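Local coordinates for FdxN element excision controlling factor protein (Anabaena variabilis, PDB 2OKF) that probably binds nucleic acid, as a XisH-family protein of the PDDEXK nuclease clan linked to excision of the fdxN element, at residues V7-E10 against V11-A15; N82-G85 against A86-V90; V100-T103 against T104-F108. All coordinates share one frame; numbering follows the deposited sequence. Where two conformers were deposited one is given.

Overall arrangement
All three contacts are local pairings within one compact XisH-type alpha/beta chain, strung in series along the sequence. Contact 1 lies on helix 6-18 and contact 2 on the C-terminal end of helix 69-90; their centres are 23 Å apart, on opposite sides of the chain's centre. Strand 94-101 follows that second helix and runs into contact 3, 26 Å from contact 2 between centres. Contacts 1 and 3 come nearer, with centres 16 Å and nearest atoms about 5 Å apart, and Tyr128 of strand 125-129 touches side chains of both. Contact 2 meets the second subunit, and the Arg88 side chain is about 3 Å from an acetate probably from the crystallisation liquor.

Contact 1 of 3, residues V7-E10 against V11-A15; sequences VFHE and VVKTA
Lys13 lies against His9 and Glu10, one turn back along the alpha-helix 6-18 that packs on the mixed sheet of this PDDEXK-clan fold. Its CB stands 3.6 Å from Glu10 O, and CG follows over the backbone at 3.4 Å from His9 O. CG is anti to the carbonyl carbon (chi1 -72°), which directs the chain back over the preceding turn. At CD the lysine meets two side chains: it crosses obliquely by the His9 ring, 3.4 Å from CD2, and approaches Glu10 OE2 at 3.5 Å. A bend at chi3 (67°) then carries CE and NZ alongside the glutamate, where NZ makes a weak salt bridge to OE2 at 3.4 Å. The stronger partner of NZ is Asp26, whose OD2 also accepts a hydrogen bond from His9 NE2, so one carboxylate oxygen joins the two side chains. Replacing this lysine with an alanine, which takes the methylene away from His9 CD2, is likely to leave Glu10 without its cationic mate and Asp26 without its lysine partner. On the other flank, Val11 and Val12 turn to Tyr128, and Val12 also to Val58 and Val60, packing the helix on the sheet. A water donates to Glu10 OE1 at 2.9 Å and accepts from Thr14 OG1 at 3.0 Å, and a second bridges Glu10 OE1 to Lys13 NZ, its bond to NZ being weak.

Contact 2 of 3, residues N82-G85 against A86-V90; sequences NYRG and ALRKV
The guanidinium groups of Arg84 and Arg88 lie side by side, one turn apart, near the C-terminal end of helix 69-90, the helix of a beta-alpha-beta unit formed with strands 54-60 and 94-101. Their planes are 24° apart and they meet obliquely: Arg88 brings NH2 to Arg84 NE at 3.6 Å, and the same NH2 lies 3.8 Å from Arg84 CD. The two side chains run in the same direction. Arg84 has CG anti to the backbone N (chi1 178°) and bends at chi3, whereas Arg88 is extended from CG to NE, which carries its NH2 back to the other group. Two like charges this close would be expected to repel, an effect probably eased by their separate partners: Arg84 NH1 bonds to the carbonyl of Asn121, and the Arg88 side chain lies about 3 Å from an acetate probably taken up from the crystallisation liquor.

A long, weak ion pair links Arg88 NH1 to Glu120 of the second subunit, while the Tyr83 ring meets His74 of that subunit with planes at about 70° and Asn82 OD1 bonds to the same histidine, so this part of the helix belongs to the dimer interface. On the side facing the sheet, Leu87 reaches Ala57, while its CG packs 3.3 Å from Tyr83 O. That carbonyl also accepts the Leu87 N-H, at 2.9 Å. Beyond it, a water lies 2.8 Å from Gly85 O and accepts from Lys89 NZ at 2.8 Å.

Contact 3 of 3, residues V100-T103 against T104-F108; sequences VPLT and TYKTF
Thr107 OG1 donates to Thr103 O over 2.8 Å, a side-chain bond back along the chain just after helix 102-106. The hydroxyl lies between its own backbone N and carbonyl carbon (chi1 58°), turned back along the helix, and it approaches the acceptor well off the C=O line, at a C=O...donor angle of 134°. The Thr107 N-H adds a weak bond to the same oxygen, which is thus gripped twice by one residue, and also bonds to Thr104 O at 3.2 Å. One and two residues earlier, Lys106 N bonds to Leu102 O at 2.9 Å and Tyr105 N to Pro101 O at 2.9 Å with an N-H...O angle of 165°.

Outside these bonds the side chains pack by turn. Leu102 CD1 touches Lys106 CD at 3.8 Å, the aliphatic part of the lysine crossing the leucine, and also nears Tyr105 CD2 at 4.2 Å. Thr104 lies alongside Pro101, its OG1 3.6 Å from CB of the proline ring, while Val100 CG1, in one of two conformers, comes across to 3.8 Å from Thr104 CB. Beyond them, Thr104 reaches Phe109, and Leu102 and Tyr105 both rest on Val127 of strand 125-129. Strand 94-101 therefore passes straight into a short helix, with Pro101 at the N-cap position: a strand-to-helix junction at the C-terminal end of an inner strand of the mixed sheet of this XisH fold.

Contact 1 of 3, residues V7-E10 against V11-A15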
loop_
_atom_site.group_PDB
_atom_site.type_symbol
_atom_site.label_atom_id
_atom_site.label_comp_id
_atom_site.label_asym_id
_atom_site.label_seq_id
_atom_site.Cartn_x
_atom_site.Cartn_y
_atom_site.Cartn_z
ATOM N N VAL A 7 6.864 19.206 -10.084
ATOM C CA VAL A 7 5.888 19.840 -10.967
ATOM C C VAL A 7 4.439 19.519 -10.578
ATOM O O VAL A 7 3.603 20.415 -10.473
ATOM C CB VAL A 7 6.102 19.434 -12.432
ATOM C CG1 VAL A 7 4.926 19.877 -13.314
ATOM C CG2 VAL A 7 7.422 20.013 -12.943
ATOM N N PHE A 8 4.137 18.241 -10.400
ATOM C CA PHE A 8 2.775 17.849 -10.040
ATOM C C PHE A 8 2.418 18.335 -8.655
ATOM O O PHE A 8 1.274 18.687 -8.378
ATOM C CB PHE A 8 2.585 16.339 -10.173
ATOM C CG PHE A 8 2.533 15.902 -11.587
ATOM C CD1 PHE A 8 3.712 15.690 -12.304
ATOM C CD2 PHE A 8 1.312 15.765 -12.233
ATOM C CE1 PHE A 8 3.664 15.334 -13.632
ATOM C CE2 PHE A 8 1.254 15.408 -13.564
ATOM C CZ PHE A 8 2.431 15.204 -14.275
ATOM N N HIS A 9 3.412 18.373 -7.781
ATOM C CA HIS A 9 3.211 18.901 -6.453
ATOM C C HIS A 9 2.778 20.377 -6.535
ATOM O O HIS A 9 1.835 20.822 -5.855
ATOM C CB HIS A 9 4.517 18.755 -5.700
ATOM C CG HIS A 9 4.423 19.141 -4.275
ATOM N ND1 HIS A 9 4.216 18.217 -3.271
ATOM C CD2 HIS A 9 4.539 20.344 -3.673
ATOM C CE1 HIS A 9 4.183 18.849 -2.110
ATOM N NE2 HIS A 9 4.375 20.138 -2.326
ATOM N N GLU A 10 3.468 21.157 -7.366
ATOM C CA GLU A 10 3.144 22.554 -7.548
ATOM C C GLU A 10 1.779 22.718 -8.214
ATOM O O GLU A 10 1.025 23.614 -7.846
ATOM C CB GLU A 10 4.238 23.289 -8.324
ATOM C CG GLU A 10 5.509 23.491 -7.491
ATOM C CD GLU A 10 5.211 24.175 -6.147
ATOM O OE1 GLU A 10 4.584 25.268 -6.150
ATOM O OE2 GLU A 10 5.579 23.601 -5.087
ATOM N N VAL A 11 1.458 21.855 -9.174
ATOM C CA VAL A 11 0.141 21.899 -9.820
ATOM C C VAL A 11 -0.969 21.743 -8.783
ATOM O O VAL A 11 -1.943 22.470 -8.802
ATOM C CB VAL A 11 -0.018 20.785 -10.873
ATOM C CG1 VAL A 11 -1.460 20.612 -11.297
ATOM C CG2 VAL A 11 0.860 21.092 -12.083
ATOM N N VAL A 12 -0.834 20.758 -7.895
ATOM C CA VAL A 12 -1.873 20.538 -6.887
ATOM C C VAL A 12 -1.965 21.717 -5.926
ATOM O O VAL A 12 -3.055 22.129 -5.529
ATOM C CB VAL A 12 -1.665 19.178 -6.148
ATOM C CG1 VAL A 12 -2.691 19.039 -5.039
ATOM C CG2 VAL A 12 -1.766 18.045 -7.138
ATOM N N LYS A 13 -0.830 22.277 -5.538
ATOM C CA LYS A 13 -0.841 23.451 -4.677
ATOM C C LYS A 13 -1.574 24.588 -5.350
ATOM O O LYS A 13 -2.356 25.291 -4.728
ATOM C CB LYS A 13 0.585 23.857 -4.286
ATOM C CG LYS A 13 1.212 22.929 -3.313
ATOM C CD LYS A 13 2.705 23.164 -3.084
ATOM C CE LYS A 13 3.007 24.465 -2.405
ATOM N NZ LYS A 13 4.476 24.470 -1.975
ATOM N N THR A 14 -1.292 24.793 -6.639
ATOM C CA THR A 14 -1.941 25.831 -7.425
ATOM C C THR A 14 -3.445 25.604 -7.476
ATOM O O THR A 14 -4.221 26.543 -7.217
ATOM C CB THR A 14 -1.328 25.907 -8.816
ATOM O OG1 THR A 14 0.014 26.410 -8.656
ATOM C CG2 THR A 14 -2.111 26.834 -9.753
ATOM N N ALA A 15 -3.844 24.366 -7.744
ATOM C CA ALA A 15 -5.257 24.004 -7.823
ATOM C C ALA A 15 -5.947 24.257 -6.485
ATOM O O ALA A 15 -7.039 24.808 -6.426
ATOM C CB ALA A 15 -5.381 22.589 -8.237
HETATM O O HOH W 1 1.911 26.396 -6.312
HETATM O O HOH W 2 4.450 27.033 -3.890
#

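Contact 2 of 3, residues N82-G85 against A86-V90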
loop_
_atom_site.group_PDB
_atom_site.type_symbol
_atom_site.label_atom_id
_atom_site.label_comp_id
_atom_site.label_asym_id
_atom_site.label_seq_id
_atom_site.Cartn_x
_atom_site.Cartn_y
_atom_site.Cartn_z
ATOM N N ASN A 82 -1.035 3.953 5.380
ATOM C CA ASN A 82 -0.121 4.298 6.455
ATOM C C ASN A 82 -0.287 5.723 6.916
ATOM O O ASN A 82 -0.360 6.006 8.122
ATOM C CB ASN A 82 1.315 4.031 6.023
ATOM C CG ASN A 82 1.715 2.572 6.147
ATOM O OD1 ASN A 82 2.521 2.060 5.360
ATOM N ND2 ASN A 82 1.212 1.902 7.091
ATOM N N TYR A 83 -0.344 6.654 5.985
ATOM C CA TYR A 83 -0.537 8.056 6.364
ATOM C C TYR A 83 -1.866 8.277 7.041
ATOM O O TYR A 83 -1.931 9.008 8.035
ATOM C CB TYR A 83 -0.363 9.021 5.178
ATOM C CG TYR A 83 0.987 9.001 4.499
ATOM C CD1 TYR A 83 2.146 8.721 5.181
ATOM C CD2 TYR A 83 1.051 9.273 3.148
ATOM C CE1 TYR A 83 3.372 8.695 4.519
ATOM C CE2 TYR A 83 2.248 9.284 2.484
ATOM C CZ TYR A 83 3.403 8.997 3.164
ATOM O OH TYR A 83 4.608 8.964 2.496
ATOM N N ARG A 84 -2.924 7.651 6.544
ATOM C CA ARG A 84 -4.225 7.809 7.157
ATOM C C ARG A 84 -4.187 7.293 8.596
ATOM O O ARG A 84 -4.711 7.947 9.527
ATOM C CB ARG A 84 -5.277 7.064 6.353
ATOM C CG ARG A 84 -6.662 7.167 7.003
ATOM C CD ARG A 84 -7.766 6.544 6.181
ATOM N NE ARG A 84 -7.564 5.113 6.003
ATOM C CZ ARG A 84 -8.294 4.374 5.171
ATOM N NH1 ARG A 84 -9.227 4.924 4.392
ATOM N NH2 ARG A 84 -8.023 3.072 5.087
ATOM N N GLY A 85 -3.589 6.112 8.785
ATOM C CA GLY A 85 -3.534 5.491 10.089
ATOM C C GLY A 85 -2.701 6.330 11.055
ATOM O O GLY A 85 -3.029 6.463 12.237
ATOM N N ALA A 86 -1.600 6.897 10.559
ATOM C CA ALA A 86 -0.758 7.754 11.391
ATOM C C ALA A 86 -1.508 9.048 11.763
ATOM O O ALA A 86 -1.482 9.483 12.911
ATOM C CB ALA A 86 0.536 8.068 10.661
ATOM N N LEU A 87 -2.162 9.675 10.806
ATOM C CA LEU A 87 -2.872 10.928 11.069
ATOM C C LEU A 87 -3.985 10.755 12.116
ATOM O O LEU A 87 -4.231 11.661 12.884
ATOM C CB LEU A 87 -3.443 11.522 9.775
ATOM C CG LEU A 87 -2.359 12.130 8.914
ATOM C CD1 LEU A 87 -2.909 12.428 7.487
ATOM C CD2 LEU A 87 -1.857 13.460 9.539
ATOM N N ARG A 88 -4.665 9.613 12.125
ATOM C CA ARG A 88 -5.677 9.371 13.131
ATOM C C ARG A 88 -5.123 9.570 14.527
ATOM O O ARG A 88 -5.801 10.070 15.397
ATOM C CB ARG A 88 -6.219 7.938 13.096
ATOM C CG ARG A 88 -7.150 7.655 12.072
ATOM C CD ARG A 88 -7.717 6.240 12.262
ATOM N NE ARG A 88 -8.277 5.928 10.987
ATOM C CZ ARG A 88 -8.407 4.717 10.492
ATOM N NH1 ARG A 88 -8.061 3.612 11.153
ATOM N NH2 ARG A 88 -8.944 4.627 9.271
ATOM N N LYS A 89 -3.887 9.112 14.729
ATOM C CA LYS A 89 -3.232 9.116 16.021
ATOM C C LYS A 89 -2.363 10.345 16.299
ATOM O O LYS A 89 -1.780 10.460 17.400
ATOM C CB LYS A 89 -2.415 7.833 16.134
ATOM C CG LYS A 89 -3.246 6.545 15.916
ATOM C CD LYS A 89 -4.197 6.253 17.037
ATOM C CE LYS A 89 -4.911 4.907 16.830
ATOM N NZ LYS A 89 -6.015 4.952 15.773
ATOM N N VAL A 90 -2.346 11.301 15.374
ATOM C CA VAL A 90 -1.555 12.511 15.518
ATOM C C VAL A 90 -2.375 13.801 15.287
ATOM O O VAL A 90 -2.333 14.738 16.076
ATOM C CB VAL A 90 -0.340 12.471 14.573
ATOM C CG1 VAL A 90 0.465 13.748 14.730
ATOM C CG2 VAL A 90 0.533 11.296 14.922
HETATM O O HOH W 3 -4.881 4.655 13.186
#

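Contact 3 of 3, residues V100-T103 against T104-F108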
loop_
_atom_site.group_PDB
_atom_site.type_symbol
_atom_site.label_atom_id
_atom_site.label_comp_id
_atom_site.label_asym_id
_atom_site.label_seq_id
_atom_site.Cartn_x
_atom_site.Cartn_y
_atom_site.Cartn_z
ATOM N N VAL A 100 -5.181 12.641 -7.655
ATOM C CA VAL A 100 -5.076 11.869 -8.883
ATOM C C VAL A 100 -5.324 12.812 -10.095
ATOM O O VAL A 100 -6.312 13.526 -10.069
ATOM C CB VAL A 100 -6.260 10.809 -8.851
ATOM C CG1 VAL A 100 -6.251 9.874 -10.044
ATOM C CG2 VAL A 100 -6.259 9.979 -7.557
ATOM N N PRO A 101 -4.528 12.749 -11.137
ATOM C CA PRO A 101 -4.901 13.503 -12.348
ATOM C C PRO A 101 -6.212 13.028 -12.958
ATOM O O PRO A 101 -6.585 11.857 -12.859
ATOM C CB PRO A 101 -3.734 13.214 -13.295
ATOM C CG PRO A 101 -2.601 12.912 -12.419
ATOM C CD PRO A 101 -3.186 12.136 -11.295
ATOM N N LEU A 102 -6.933 13.928 -13.589
ATOM C CA LEU A 102 -8.188 13.608 -14.211
ATOM C C LEU A 102 -8.031 12.531 -15.257
ATOM O O LEU A 102 -8.907 11.695 -15.396
ATOM C CB LEU A 102 -8.761 14.850 -14.883
ATOM C CG LEU A 102 -10.148 14.703 -15.488
ATOM C CD1 LEU A 102 -11.190 14.074 -14.566
ATOM C CD2 LEU A 102 -10.594 16.114 -15.988
ATOM N N THR A 103 -6.954 12.589 -16.028
ATOM C CA THR A 103 -6.714 11.560 -17.062
ATOM C C THR A 103 -6.624 10.173 -16.428
ATOM O O THR A 103 -7.222 9.223 -16.937
ATOM C CB THR A 103 -5.483 11.840 -17.916
ATOM O OG1 THR A 103 -4.305 11.935 -17.119
ATOM C CG2 THR A 103 -5.691 13.124 -18.734
ATOM N N THR A 104 -5.900 10.078 -15.319
ATOM C CA THR A 104 -5.772 8.822 -14.589
ATOM C C THR A 104 -7.107 8.379 -14.012
ATOM O O THR A 104 -7.487 7.181 -14.071
ATOM C CB THR A 104 -4.793 9.021 -13.441
ATOM O OG1 THR A 104 -3.597 9.641 -13.948
ATOM C CG2 THR A 104 -4.454 7.688 -12.762
ATOM N N TYR A 105 -7.822 9.343 -13.434
ATOM C CA TYR A 105 -9.131 9.105 -12.871
ATOM C C TYR A 105 -10.102 8.502 -13.907
ATOM O O TYR A 105 -10.852 7.594 -13.607
ATOM C CB TYR A 105 -9.721 10.411 -12.281
ATOM C CG TYR A 105 -11.087 10.195 -11.668
ATOM C CD1 TYR A 105 -11.242 9.430 -10.513
ATOM C CD2 TYR A 105 -12.202 10.754 -12.241
ATOM C CE1 TYR A 105 -12.500 9.208 -9.969
ATOM C CE2 TYR A 105 -13.463 10.554 -11.710
ATOM C CZ TYR A 105 -13.603 9.795 -10.560
ATOM O OH TYR A 105 -14.873 9.613 -10.054
ATOM N N LYS A 106 -10.091 9.050 -15.110
ATOM C CA LYS A 106 -11.006 8.635 -16.183
ATOM C C LYS A 106 -10.626 7.328 -16.843
ATOM O O LYS A 106 -11.452 6.759 -17.546
ATOM C CB LYS A 106 -11.121 9.729 -17.245
ATOM C CG LYS A 106 -11.790 10.993 -16.736
ATOM C CD LYS A 106 -11.794 12.117 -17.768
ATOM C CE LYS A 106 -12.791 11.911 -18.855
ATOM N NZ LYS A 106 -12.823 13.174 -19.624
ATOM N N THR A 107 -9.390 6.878 -16.637
ATOM C CA THR A 107 -8.901 5.661 -17.256
ATOM C C THR A 107 -8.675 4.568 -16.211
ATOM O O THR A 107 -9.585 3.754 -15.959
ATOM C CB THR A 107 -7.669 5.950 -18.119
ATOM O OG1 THR A 107 -6.606 6.539 -17.355
ATOM C CG2 THR A 107 -8.043 6.902 -19.216
ATOM N N PHE A 108 -7.506 4.570 -15.575
ATOM C CA PHE A 108 -7.165 3.552 -14.600
ATOM C C PHE A 108 -8.225 3.411 -13.530
ATOM O O PHE A 108 -8.624 2.303 -13.172
ATOM C CB PHE A 108 -5.816 3.880 -13.970
ATOM C CG PHE A 108 -5.348 2.859 -12.960
ATOM C CD1 PHE A 108 -4.911 1.640 -13.386
ATOM C CD2 PHE A 108 -5.371 3.116 -11.599
ATOM C CE1 PHE A 108 -4.491 0.678 -12.449
ATOM C CE2 PHE A 108 -4.961 2.165 -10.686
ATOM C CZ PHE A 108 -4.495 0.955 -11.131
#